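Local coordinates for D-glucosaminate-6-phosphate ammonia lyase (Salmonella typhimurium, PDB 7LCE), which belongs to the selenocysteine synthase-like family of the pyridoxal phosphate-dependent aminotransferase clan and carries its cofactor as a lysine adduct, at residues V45-D48 / A49-K53; S27-A30 / P31-Q35; G168-I172 / D173-Q177; F215-P218 / T219-F222. All coordinates share one frame; numbering follows the deposited sequence.

The four contacts are all local arrangements. Contacts 1, 2 and 3 lie at the amino-terminal ends of helices 47-62, 31-41 and 172-181, and contact 4 lies in the loop leading into strand 221-225, just after K213, the lysine that carries pyridoxal phosphate. Contacts 2 and 4 touch, with centres about 10 Å apart: V29 CG2 packs on P218 N at 3.5 Å. Contacts 1 and 4 do not touch; their centres are about 18 Å apart. Contact 3 stands apart, its centre about 37 Å from that of contact 2, across the centre of the chain. Contacts 1, 2 and 4 reach the second subunit, whereas contact 3 meets no other chain.

Contact 1: V45-D48 / A49-K53; sequences VEID and ALVEK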
ATOM      1  N   VAL A  45      25.772  38.932 -26.413  1.00 70.52           N
ATOM      2  CA  VAL A  45      24.626  38.790 -27.302  1.00 68.55           C
ATOM      3  C   VAL A  45      23.400  38.496 -26.451  1.00 72.62           C
ATOM      4  O   VAL A  45      23.497  37.874 -25.391  1.00 79.90           O
ATOM      5  CB  VAL A  45      24.875  37.683 -28.360  1.00 72.39           C
ATOM      6  CG1 VAL A  45      25.017  36.324 -27.692  1.00 72.55           C
ATOM      7  CG2 VAL A  45      23.764  37.668 -29.397  1.00 80.40           C
ATOM      8  N   GLU A  46      22.242  38.952 -26.918  1.00 70.96           N
ATOM      9  CA  GLU A  46      20.974  38.611 -26.284  1.00 67.06           C
ATOM     10  C   GLU A  46      20.656  37.148 -26.570  1.00 78.86           C
ATOM     11  O   GLU A  46      20.349  36.785 -27.710  1.00 82.73           O
ATOM     12  CB  GLU A  46      19.868  39.530 -26.792  1.00 74.40           C
ATOM     13  CG  GLU A  46      20.164  41.010 -26.602  1.00 75.99           C
ATOM     14  CD  GLU A  46      19.077  41.901 -27.165  1.00 88.76           C
ATOM     15  OE1 GLU A  46      18.531  41.570 -28.239  1.00 93.32           O
ATOM     16  OE2 GLU A  46      18.765  42.930 -26.532  1.00101.02           O
ATOM     17  N   ILE A  47      20.748  36.304 -25.538  1.00 71.49           N
ATOM     18  CA  ILE A  47      20.677  34.860 -25.743  1.00 62.88           C
ATOM     19  C   ILE A  47      19.334  34.457 -26.335  1.00 72.33           C
ATOM     20  O   ILE A  47      19.264  33.572 -27.197  1.00 81.99           O
ATOM     21  CB  ILE A  47      20.959  34.120 -24.422  1.00 67.17           C
ATOM     22  CG1 ILE A  47      22.422  34.298 -24.015  1.00 72.63           C
ATOM     23  CG2 ILE A  47      20.624  32.644 -24.551  1.00 79.44           C
ATOM     24  CD1 ILE A  47      23.374  33.433 -24.812  1.00 51.76           C
ATOM     25  N   ASP A  48      18.248  35.102 -25.897  1.00 70.69           N
ATOM     26  CA  ASP A  48      16.930  34.757 -26.425  1.00 71.87           C
ATOM     27  C   ASP A  48      16.878  34.934 -27.938  1.00 76.12           C
ATOM     28  O   ASP A  48      16.272  34.121 -28.647  1.00 68.98           O
ATOM     29  CB  ASP A  48      15.847  35.601 -25.747  1.00 64.93           C
ATOM     30  CG  ASP A  48      16.044  37.091 -25.963  1.00 95.44           C
ATOM     31  OD1 ASP A  48      17.204  37.522 -26.126  1.00114.61           O
ATOM     32  OD2 ASP A  48      15.036  37.830 -25.979  1.00106.08           O
ATOM     33  N   ALA A  49      17.520  35.987 -28.453  1.00 73.29           N
ATOM     34  CA  ALA A  49      17.577  36.205 -29.893  1.00 73.64           C
ATOM     35  C   ALA A  49      18.556  35.261 -30.578  1.00 75.98           C
ATOM     36  O   ALA A  49      18.328  34.863 -31.727  1.00 73.01           O
ATOM     37  CB  ALA A  49      17.956  37.656 -30.192  1.00 71.38           C
ATOM     38  N   LEU A  50      19.657  34.913 -29.906  1.00 78.44           N
ATOM     39  CA  LEU A  50      20.613  33.977 -30.491  1.00 74.90           C
ATOM     40  C   LEU A  50      20.029  32.572 -30.582  1.00 79.03           C
ATOM     41  O   LEU A  50      20.259  31.862 -31.567  1.00 74.82           O
ATOM     42  CB  LEU A  50      21.903  33.974 -29.675  1.00 68.73           C
ATOM     43  CG  LEU A  50      23.023  33.098 -30.233  1.00 63.96           C
ATOM     44  CD1 LEU A  50      23.453  33.585 -31.607  1.00 59.61           C
ATOM     45  CD2 LEU A  50      24.194  33.074 -29.273  1.00 57.20           C
ATOM     46  N   VAL A  51      19.283  32.148 -29.558  1.00 74.76           N
ATOM     47  CA  VAL A  51      18.636  30.839 -29.595  1.00 66.31           C
ATOM     48  C   VAL A  51      17.620  30.787 -30.726  1.00 74.09           C
ATOM     49  O   VAL A  51      17.509  29.786 -31.443  1.00 80.16           O
ATOM     50  CB  VAL A  51      17.977  30.522 -28.240  1.00 71.37           C
ATOM     51  CG1 VAL A  51      17.054  29.315 -28.368  1.00 55.69           C
ATOM     52  CG2 VAL A  51      19.032  30.289 -27.171  1.00 65.34           C
ATOM     53  N   GLU A  52      16.857  31.865 -30.895  1.00 76.45           N
ATOM     54  CA  GLU A  52      15.824  31.898 -31.920  1.00 73.67           C
ATOM     55  C   GLU A  52      16.447  31.887 -33.311  1.00 73.94           C
ATOM     56  O   GLU A  52      16.048  31.096 -34.173  1.00 78.09           O
ATOM     57  CB  GLU A  52      14.953  33.144 -31.713  1.00 68.34           C
ATOM     58  CG  GLU A  52      13.627  33.154 -32.451  1.00 84.14           C
ATOM     59  CD  GLU A  52      12.666  32.103 -31.914  1.00120.75           C
ATOM     60  OE1 GLU A  52      12.931  31.556 -30.821  1.00102.77           O
ATOM     61  OE2 GLU A  52      11.642  31.832 -32.579  1.00122.34           O
ATOM     62  N   LYS A  53      17.449  32.744 -33.530  1.00 67.52           N
ATOM     63  CA  LYS A  53      18.078  32.878 -34.843  1.00 69.09           C
ATOM     64  C   LYS A  53      18.869  31.632 -35.233  1.00 78.79           C
ATOM     65  O   LYS A  53      18.820  31.199 -36.394  1.00 77.45           O
ATOM     66  CB  LYS A  53      18.985  34.110 -34.861  1.00 68.40           C
ATOM     67  CG  LYS A  53      19.437  34.550 -36.248  1.00 64.60           C
ATOM     68  CD  LYS A  53      18.239  34.957 -37.096  1.00 73.71           C
ATOM     69  CE  LYS A  53      18.657  35.626 -38.398  1.00 86.52           C
ATOM     70  NZ  LYS A  53      17.484  36.048 -39.220  1.00 93.50           N
TER
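L50 folds back over the residues that start its own helix, and its side chain can be traced atom by atom. CB lies near two carbonyl oxygens of the preceding turn, 3.6 Å from I47 O and 3.8 Å from E46 O. From there CG runs anti to the backbone N (chi1 -176°), and this torsion helps to carry CD2 back to V45, where it meets CG1 at 3.7 Å. The two side chains cross at about a right angle, and the closest apolar approach is between two methyl groups. K248 of helix 248-262 touches both V45 and L50, and M251 of the same helix packs on L50.

The stretch enters helix 47-62 and covers its first two turns or so, with E46 in the N-cap position. E46 O receives L50 N at 3.0 Å with an N-H...O angle of 154°, the donor lying in the carbonyl plane, while A49 N gives it a second, weak bond. V51 N bonds to I47 O at 2.8 Å, almost straight at 167°. The carboxylate of E46 is directed elsewhere, to the hydroxyl of Y330 of the second subunit.

On another flank of the turn, I47 CG2 meets V51 CG2 at 3.9 Å, the two branches crossing obliquely. D48 turns its carboxylate back on the chain: CG stands between its own N and carbonyl carbon, which brings OD1 to 2.8 Å from A49 N in a bond that is weak because it is strongly bent. E52, one turn after D48, forms a salt bridge with K234.

Contact 2: S27-A30 / P31-Q35; sequences SSVA and PEVMQ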
ATOM      1  N   SER A  27      36.314  15.067 -32.783  1.00 54.80           N
ATOM      2  CA  SER A  27      36.561  15.728 -34.058  1.00 71.18           C
ATOM      3  C   SER A  27      37.637  16.797 -33.925  1.00 73.86           C
ATOM      4  O   SER A  27      38.038  17.184 -32.824  1.00 63.51           O
ATOM      5  CB  SER A  27      35.277  16.356 -34.606  1.00 78.52           C
ATOM      6  OG  SER A  27      34.778  17.343 -33.717  1.00 80.47           O
ATOM      7  N   SER A  28      38.102  17.266 -35.085  1.00 69.14           N
ATOM      8  CA  SER A  28      39.053  18.368 -35.204  1.00 68.91           C
ATOM      9  C   SER A  28      38.367  19.519 -35.928  1.00 68.11           C
ATOM     10  O   SER A  28      38.065  19.415 -37.121  1.00 75.39           O
ATOM     11  CB  SER A  28      40.310  17.930 -35.954  1.00 72.16           C
ATOM     12  OG  SER A  28      41.235  19.000 -36.062  1.00 76.75           O
ATOM     13  N   VAL A  29      38.141  20.623 -35.215  1.00 69.19           N
ATOM     14  CA  VAL A  29      37.406  21.744 -35.788  1.00 70.22           C
ATOM     15  C   VAL A  29      38.271  22.475 -36.806  1.00 71.01           C
ATOM     16  O   VAL A  29      39.483  22.650 -36.613  1.00 75.52           O
ATOM     17  CB  VAL A  29      36.929  22.690 -34.674  1.00 63.58           C
ATOM     18  CG1 VAL A  29      36.033  23.776 -35.248  1.00 73.00           C
ATOM     19  CG2 VAL A  29      36.199  21.906 -33.596  1.00 66.34           C
ATOM     20  N   ALA A  30      37.648  22.903 -37.903  1.00 85.65           N
ATOM     21  CA  ALA A  30      38.351  23.650 -38.933  1.00 73.58           C
ATOM     22  C   ALA A  30      38.740  25.036 -38.417  1.00 85.06           C
ATOM     23  O   ALA A  30      38.022  25.631 -37.609  1.00 92.58           O
ATOM     24  CB  ALA A  30      37.486  23.785 -40.182  1.00 65.61           C
ATOM     25  N   PRO A  31      39.878  25.570 -38.871  1.00 89.14           N
ATOM     26  CA  PRO A  31      40.309  26.894 -38.382  1.00 91.96           C
ATOM     27  C   PRO A  31      39.339  28.021 -38.701  1.00 89.16           C
ATOM     28  O   PRO A  31      39.191  28.941 -37.887  1.00 95.65           O
ATOM     29  CB  PRO A  31      41.661  27.095 -39.081  1.00 90.88           C
ATOM     30  CG  PRO A  31      42.137  25.714 -39.391  1.00 97.01           C
ATOM     31  CD  PRO A  31      40.899  24.935 -39.721  1.00 92.07           C
ATOM     32  N   GLU A  32      38.680  27.987 -39.863  1.00 90.87           N
ATOM     33  CA  GLU A  32      37.705  29.029 -40.179  1.00 85.34           C
ATOM     34  C   GLU A  32      36.535  29.012 -39.202  1.00 85.32           C
ATOM     35  O   GLU A  32      35.992  30.067 -38.856  1.00 88.68           O
ATOM     36  CB  GLU A  32      37.203  28.884 -41.618  1.00 94.25           C
ATOM     37  CG  GLU A  32      38.295  28.739 -42.672  1.00122.85           C
ATOM     38  CD  GLU A  32      38.537  27.300 -43.086  1.00124.19           C
ATOM     39  OE1 GLU A  32      38.781  26.449 -42.203  1.00108.98           O
ATOM     40  OE2 GLU A  32      38.477  27.021 -44.303  1.00137.04           O
ATOM     41  N   VAL A  33      36.132  27.825 -38.744  1.00 85.04           N
ATOM     42  CA  VAL A  33      35.030  27.743 -37.792  1.00 69.79           C
ATOM     43  C   VAL A  33      35.456  28.277 -36.429  1.00 81.19           C
ATOM     44  O   VAL A  33      34.696  28.992 -35.764  1.00 86.67           O
ATOM     45  CB  VAL A  33      34.509  26.297 -37.706  1.00 66.83           C
ATOM     46  CG1 VAL A  33      33.369  26.198 -36.715  1.00 69.27           C
ATOM     47  CG2 VAL A  33      34.054  25.825 -39.076  1.00 78.54           C
ATOM     48  N   MET A  34      36.677  27.953 -35.992  1.00 80.51           N
ATOM     49  CA  MET A  34      37.151  28.456 -34.707  1.00 69.26           C
ATOM     50  C   MET A  34      37.349  29.967 -34.733  1.00 78.92           C
ATOM     51  O   MET A  34      37.256  30.618 -33.685  1.00 83.19           O
ATOM     52  CB  MET A  34      38.443  27.752 -34.294  1.00 71.83           C
ATOM     53  CG  MET A  34      38.237  26.330 -33.788  1.00 85.67           C
ATOM     54  SD  MET A  34      36.860  26.179 -32.624  1.00 69.62           S
ATOM     55  CE  MET A  34      37.512  27.023 -31.186  1.00 56.49           C
ATOM     56  N   GLN A  35      37.637  30.541 -35.905  1.00 80.45           N
ATOM     57  CA  GLN A  35      37.678  31.996 -36.018  1.00 77.87           C
ATOM     58  C   GLN A  35      36.323  32.597 -35.670  1.00 77.65           C
ATOM     59  O   GLN A  35      36.236  33.583 -34.928  1.00 82.52           O
ATOM     60  CB  GLN A  35      38.091  32.409 -37.431  1.00 85.75           C
ATOM     61  CG  GLN A  35      39.558  32.218 -37.762  1.00116.83           C
ATOM     62  CD  GLN A  35      39.907  32.755 -39.138  1.00127.77           C
ATOM     63  OE1 GLN A  35      39.154  33.538 -39.721  1.00114.59           O
ATOM     64  NE2 GLN A  35      41.052  32.336 -39.665  1.00121.90           N
TER
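A30 O is gripped by two backbone amides: M34 N at 3.1 Å, with a fairly straight N-H...O angle of 161°, and V33 N, whose bond is weak and bent at 123°. This is the N-terminal start of helix 31-41, with A30 as N-cap and P31 as the first helical residue. The proline ring lies against A30, and its CD comes to 3.6 Å from A30 CB.

V29, still in the loop, packs on the turn it precedes. With CG1 anti to the backbone N (chi1 -174°), that methyl meets both V33 CB, at 3.8 Å, and M34. The methionine chain is bent at its second and third torsions, and its axis crosses that of V29 at about a right angle. V29 also touches P218 of contact 4, and A41 of the second subunit packs on both V29 and M34, so this apolar patch joins the helix start to the subunit interface. On the more exposed flank, E32 bends at chi2 and brings OE1 to 3.6 Å from A30 CB. In the buried patch, the thioether sulfur M34 SD lies 3.7 Å from V29 CG1.

Contact 3: G168-I172 / D173-Q177; sequences GMLSI and DDFVQ
S171 and D174 are joined by reciprocal bonds, the closely knit part of this contact. S171 N gives its hydrogen to D174 OD2 at 3.2 Å with an N-H...O angle of 156°, meeting the oxygen on its anti side and 20° out of the carboxylate plane. In return, D174 N reaches S171 OG at 3.3 Å, a weak bond. The hydroxyl gives a weak bond to the same OD2 at 3.0 Å, so this one carboxylate oxygen is held twice. The serine torsion explains the reach: OG lies between its own N and carbonyl carbon (chi1 66°), facing the first turn of the helix. The other oxygen, D174 OD1, has a long, weak ion pair with R142. F175 N makes a weak, long bond to S171 O, and the next helix bond, V176 N to I172 O at 3.1 Å, is sounder.

The apolar contacts are slacker. L170 CB stands 4.2 Å from F175 CE1, and I172 CG1 is 4.4 Å from V176 CG2. F175 nevertheless is buried: S171 O lies at its ring edge, near the ring plane, while Y158 meets it edge-to-face, and L109, L145, L156 and L186 pack around it. The opposite character belongs to D173, whose carboxylate is on the solvent side and whose CB comes no nearer S171 OG than 3.7 Å.

Helix 172-181 connects strand 153-159 to its parallel neighbour 186-189 in the seven-stranded sheet. The arrangement is a capping box opening the helix of a beta-alpha-beta crossover, as in the large domain of fold type I pyridoxal phosphate enzymes.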
ATOM      1  N   GLY A 168      15.771  -7.584 -38.851  1.00 94.53           N
ATOM      2  CA  GLY A 168      14.717  -8.010 -37.956  1.00 85.06           C
ATOM      3  C   GLY A 168      13.987  -6.895 -37.245  1.00 82.75           C
ATOM      4  O   GLY A 168      13.007  -7.170 -36.540  1.00 80.64           O
ATOM      5  N   MET A 169      14.420  -5.651 -37.412  1.00 85.07           N
ATOM      6  CA  MET A 169      13.818  -4.509 -36.744  1.00 68.74           C
ATOM      7  C   MET A 169      12.818  -3.821 -37.664  1.00 75.64           C
ATOM      8  O   MET A 169      12.821  -4.012 -38.882  1.00 80.86           O
ATOM      9  CB  MET A 169      14.893  -3.516 -36.294  1.00 77.50           C
ATOM     10  CG  MET A 169      15.921  -4.109 -35.344  1.00 71.03           C
ATOM     11  SD  MET A 169      15.226  -4.617 -33.759  1.00 78.08           S
ATOM     12  CE  MET A 169      15.169  -6.396 -33.963  1.00 86.66           C
ATOM     13  N   LEU A 170      11.951  -3.013 -37.058  1.00 81.70           N
ATOM     14  CA  LEU A 170      10.952  -2.273 -37.810  1.00 65.35           C
ATOM     15  C   LEU A 170      11.599  -1.115 -38.567  1.00 75.60           C
ATOM     16  O   LEU A 170      12.678  -0.630 -38.217  1.00 79.63           O
ATOM     17  CB  LEU A 170       9.863  -1.749 -36.876  1.00 65.47           C
ATOM     18  CG  LEU A 170       9.027  -2.813 -36.167  1.00 70.76           C
ATOM     19  CD1 LEU A 170       8.131  -2.181 -35.116  1.00 67.48           C
ATOM     20  CD2 LEU A 170       8.201  -3.584 -37.178  1.00 65.98           C
ATOM     21  N   SER A 171      10.916  -0.674 -39.618  1.00 79.93           N
ATOM     22  CA  SER A 171      11.406   0.433 -40.421  1.00 70.23           C
ATOM     23  C   SER A 171      11.006   1.765 -39.799  1.00 70.57           C
ATOM     24  O   SER A 171      10.123   1.841 -38.940  1.00 83.87           O
ATOM     25  CB  SER A 171      10.861   0.343 -41.845  1.00 80.18           C
ATOM     26  OG  SER A 171       9.458   0.533 -41.852  1.00 82.36           O
ATOM     27  N   ILE A 172      11.675   2.830 -40.248  1.00 82.95           N
ATOM     28  CA  ILE A 172      11.329   4.173 -39.786  1.00 58.50           C
ATOM     29  C   ILE A 172       9.900   4.521 -40.180  1.00 70.78           C
ATOM     30  O   ILE A 172       9.221   5.278 -39.476  1.00 83.25           O
ATOM     31  CB  ILE A 172      12.340   5.202 -40.329  1.00 69.95           C
ATOM     32  CG1 ILE A 172      11.983   6.615 -39.862  1.00 56.52           C
ATOM     33  CG2 ILE A 172      12.423   5.130 -41.850  1.00104.67           C
ATOM     34  CD1 ILE A 172      11.998   6.782 -38.358  1.00 60.88           C
ATOM     35  N   ASP A 173       9.417   3.968 -41.296  1.00 88.67           N
ATOM     36  CA  ASP A 173       8.039   4.217 -41.709  1.00 76.95           C
ATOM     37  C   ASP A 173       7.053   3.660 -40.690  1.00 68.87           C
ATOM     38  O   ASP A 173       6.022   4.282 -40.408  1.00 64.34           O
ATOM     39  CB  ASP A 173       7.783   3.607 -43.088  1.00 77.20           C
ATOM     40  CG  ASP A 173       8.625   4.246 -44.175  1.00101.84           C
ATOM     41  OD1 ASP A 173       8.809   5.482 -44.140  1.00 94.74           O
ATOM     42  OD2 ASP A 173       9.102   3.512 -45.067  1.00119.78           O
ATOM     43  N   ASP A 174       7.354   2.486 -40.129  1.00 79.12           N
ATOM     44  CA  ASP A 174       6.466   1.880 -39.143  1.00 68.75           C
ATOM     45  C   ASP A 174       6.300   2.776 -37.921  1.00 70.62           C
ATOM     46  O   ASP A 174       5.193   2.913 -37.388  1.00 74.94           O
ATOM     47  CB  ASP A 174       7.003   0.509 -38.734  1.00 66.42           C
ATOM     48  CG  ASP A 174       6.860  -0.525 -39.835  1.00 93.07           C
ATOM     49  OD1 ASP A 174       5.775  -0.600 -40.452  1.00 81.61           O
ATOM     50  OD2 ASP A 174       7.841  -1.259 -40.086  1.00 99.32           O
ATOM     51  N   PHE A 175       7.390   3.394 -37.462  1.00 68.40           N
ATOM     52  CA  PHE A 175       7.298   4.281 -36.308  1.00 63.75           C
ATOM     53  C   PHE A 175       6.487   5.534 -36.621  1.00 72.86           C
ATOM     54  O   PHE A 175       5.672   5.971 -35.799  1.00 72.95           O
ATOM     55  CB  PHE A 175       8.697   4.648 -35.820  1.00 66.24           C
ATOM     56  CG  PHE A 175       9.253   3.679 -34.822  1.00 71.41           C
ATOM     57  CD1 PHE A 175       9.800   2.479 -35.238  1.00 57.74           C
ATOM     58  CD2 PHE A 175       9.208   3.957 -33.468  1.00 56.49           C
ATOM     59  CE1 PHE A 175      10.303   1.580 -34.326  1.00 62.59           C
ATOM     60  CE2 PHE A 175       9.709   3.062 -32.550  1.00 59.89           C
ATOM     61  CZ  PHE A 175      10.258   1.871 -32.980  1.00 62.40           C
ATOM     62  N   VAL A 176       6.692   6.127 -37.801  1.00 79.19           N
ATOM     63  CA  VAL A 176       5.954   7.333 -38.168  1.00 70.57           C
ATOM     64  C   VAL A 176       4.456   7.058 -38.182  1.00 68.97           C
ATOM     65  O   VAL A 176       3.657   7.833 -37.641  1.00 73.79           O
ATOM     66  CB  VAL A 176       6.437   7.872 -39.526  1.00 62.28           C
ATOM     67  CG1 VAL A 176       5.618   9.085 -39.932  1.00 63.27           C
ATOM     68  CG2 VAL A 176       7.910   8.225 -39.462  1.00 77.43           C
ATOM     69  N   GLN A 177       4.053   5.942 -38.796  1.00 62.24           N
ATOM     70  CA  GLN A 177       2.632   5.631 -38.909  1.00 67.71           C
ATOM     71  C   GLN A 177       2.005   5.408 -37.538  1.00 77.93           C
ATOM     72  O   GLN A 177       0.912   5.913 -37.256  1.00 76.65           O
ATOM     73  CB  GLN A 177       2.435   4.403 -39.798  1.00 58.12           C
ATOM     74  CG  GLN A 177       2.924   4.585 -41.225  1.00 71.56           C
ATOM     75  CD  GLN A 177       2.738   3.339 -42.068  1.00 90.76           C
ATOM     76  OE1 GLN A 177       1.820   2.552 -41.838  1.00100.63           O
ATOM     77  NE2 GLN A 177       3.616   3.149 -43.046  1.00 98.90           N
TER

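Contact 4: F215-P218 / T219-F222; sequences FNAP and TSGF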
ATOM      1  N   PHE A 215      29.812  16.746 -38.332  1.00 76.87           N
ATOM      2  CA  PHE A 215      30.121  17.961 -39.076  1.00 72.66           C
ATOM      3  C   PHE A 215      31.373  18.665 -38.565  1.00 79.62           C
ATOM      4  O   PHE A 215      31.594  19.835 -38.891  1.00 90.14           O
ATOM      5  CB  PHE A 215      28.914  18.899 -39.048  1.00 64.86           C
ATOM      6  CG  PHE A 215      27.610  18.199 -39.301  1.00 77.63           C
ATOM      7  CD1 PHE A 215      27.286  17.752 -40.572  1.00 81.51           C
ATOM      8  CD2 PHE A 215      26.724  17.956 -38.263  1.00 65.32           C
ATOM      9  CE1 PHE A 215      26.093  17.098 -40.809  1.00 72.39           C
ATOM     10  CE2 PHE A 215      25.531  17.300 -38.494  1.00 68.49           C
ATOM     11  CZ  PHE A 215      25.217  16.868 -39.767  1.00 78.92           C
ATOM     12  N   ASN A 216      32.204  17.966 -37.794  1.00 78.68           N
ATOM     13  CA  ASN A 216      33.483  18.478 -37.301  1.00 64.97           C
ATOM     14  C   ASN A 216      33.332  19.881 -36.714  1.00 72.77           C
ATOM     15  O   ASN A 216      33.995  20.839 -37.121  1.00 70.82           O
ATOM     16  CB  ASN A 216      34.535  18.454 -38.410  1.00 62.62           C
ATOM     17  CG  ASN A 216      35.015  17.055 -38.721  1.00 76.00           C
ATOM     18  OD1 ASN A 216      34.423  16.351 -39.538  1.00 99.37           O
ATOM     19  ND2 ASN A 216      36.089  16.636 -38.061  1.00 93.69           N
ATOM     20  N   ALA A 217      32.434  19.986 -35.745  1.00 69.61           N
ATOM     21  CA  ALA A 217      32.093  21.235 -35.090  1.00 61.43           C
ATOM     22  C   ALA A 217      32.621  21.249 -33.664  1.00 70.87           C
ATOM     23  O   ALA A 217      32.946  20.197 -33.102  1.00 75.49           O
ATOM     24  CB  ALA A 217      30.570  21.433 -35.062  1.00 57.86           C
ATOM     25  N   PRO A 218      32.743  22.424 -33.048  1.00 61.48           N
ATOM     26  CA  PRO A 218      32.988  22.459 -31.606  1.00 53.99           C
ATOM     27  C   PRO A 218      31.846  21.766 -30.880  1.00 66.13           C
ATOM     28  O   PRO A 218      30.747  21.604 -31.416  1.00 82.62           O
ATOM     29  CB  PRO A 218      33.043  23.959 -31.284  1.00 50.59           C
ATOM     30  CG  PRO A 218      32.342  24.616 -32.422  1.00 57.98           C
ATOM     31  CD  PRO A 218      32.680  23.780 -33.617  1.00 67.02           C
ATOM     32  N   THR A 219      32.125  21.342 -29.646  1.00 61.76           N
ATOM     33  CA  THR A 219      31.213  20.499 -28.879  1.00 54.66           C
ATOM     34  C   THR A 219      29.788  21.032 -28.909  1.00 53.30           C
ATOM     35  O   THR A 219      29.488  22.058 -28.290  1.00 78.81           O
ATOM     36  CB  THR A 219      31.694  20.388 -27.438  1.00 59.67           C
ATOM     37  OG1 THR A 219      33.052  19.940 -27.442  1.00 65.03           O
ATOM     38  CG2 THR A 219      30.836  19.397 -26.671  1.00 65.14           C
ATOM     39  N   SER A 220      28.907  20.337 -29.622  1.00 61.40           N
ATOM     40  CA  SER A 220      27.568  20.846 -29.878  1.00 60.29           C
ATOM     41  C   SER A 220      26.692  19.712 -30.389  1.00 55.63           C
ATOM     42  O   SER A 220      27.176  18.644 -30.772  1.00 64.61           O
ATOM     43  CB  SER A 220      27.597  21.991 -30.892  1.00 65.73           C
ATOM     44  OG  SER A 220      28.140  21.551 -32.122  1.00 70.56           O
ATOM     45  N   GLY A 221      25.389  19.971 -30.390  1.00 58.81           N
ATOM     46  CA  GLY A 221      24.385  19.095 -30.962  1.00 56.21           C
ATOM     47  C   GLY A 221      23.136  19.916 -31.173  1.00 55.20           C
ATOM     48  O   GLY A 221      23.031  21.050 -30.700  1.00 68.72           O
ATOM     49  N   PHE A 222      22.180  19.348 -31.903  1.00 50.30           N
ATOM     50  CA  PHE A 222      20.949  20.087 -32.133  1.00 58.61           C
ATOM     51  C   PHE A 222      19.770  19.143 -32.312  1.00 53.59           C
ATOM     52  O   PHE A 222      19.923  17.995 -32.738  1.00 66.02           O
ATOM     53  CB  PHE A 222      21.082  21.027 -33.339  1.00 61.23           C
ATOM     54  CG  PHE A 222      21.482  20.341 -34.616  1.00 58.84           C
ATOM     55  CD1 PHE A 222      22.818  20.109 -34.902  1.00 59.67           C
ATOM     56  CD2 PHE A 222      20.531  19.966 -35.546  1.00 55.69           C
ATOM     57  CE1 PHE A 222      23.196  19.494 -36.081  1.00 57.88           C
ATOM     58  CE2 PHE A 222      20.902  19.350 -36.729  1.00 61.99           C
ATOM     59  CZ  PHE A 222      22.236  19.115 -36.997  1.00 49.70           C
TER
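Different first torsions aim F215 and F222 at each other across a bend of the chain: CG of F215 stands beside its backbone N and anti to the carbonyl carbon (chi1 -44°), whereas CG of F222 lies between the two (chi1 56°). Both rings then project into the bend, whose two arms run 124° apart. F215 CE2 comes to 4.0 Å from F222 CE1, arriving at the edge of the F222 ring and near its plane, and the side chains cross at about a right angle. Y261 meets F215 edge-to-face, and Y209 lies with its ring nearly parallel to that of F222.

The stretch begins two residues after K213, which carries pyridoxal phosphate, and leads into strand 221-225 of the seven-stranded sheet. At the bend, S220 OG gives its hydrogen to P218 O at 2.7 Å, nearly along the C=O axis. A217 CB flanks the hydroxyl at 3.8 Å, and L254 of helix 248-262 packs on S220. T219 turns its hydroxyl elsewhere, to E249 of the second subunit.

The serine bond supplies a partner for a buried hydroxyl and the P218 carbonyl, and ties the residue before the strand back across the bend.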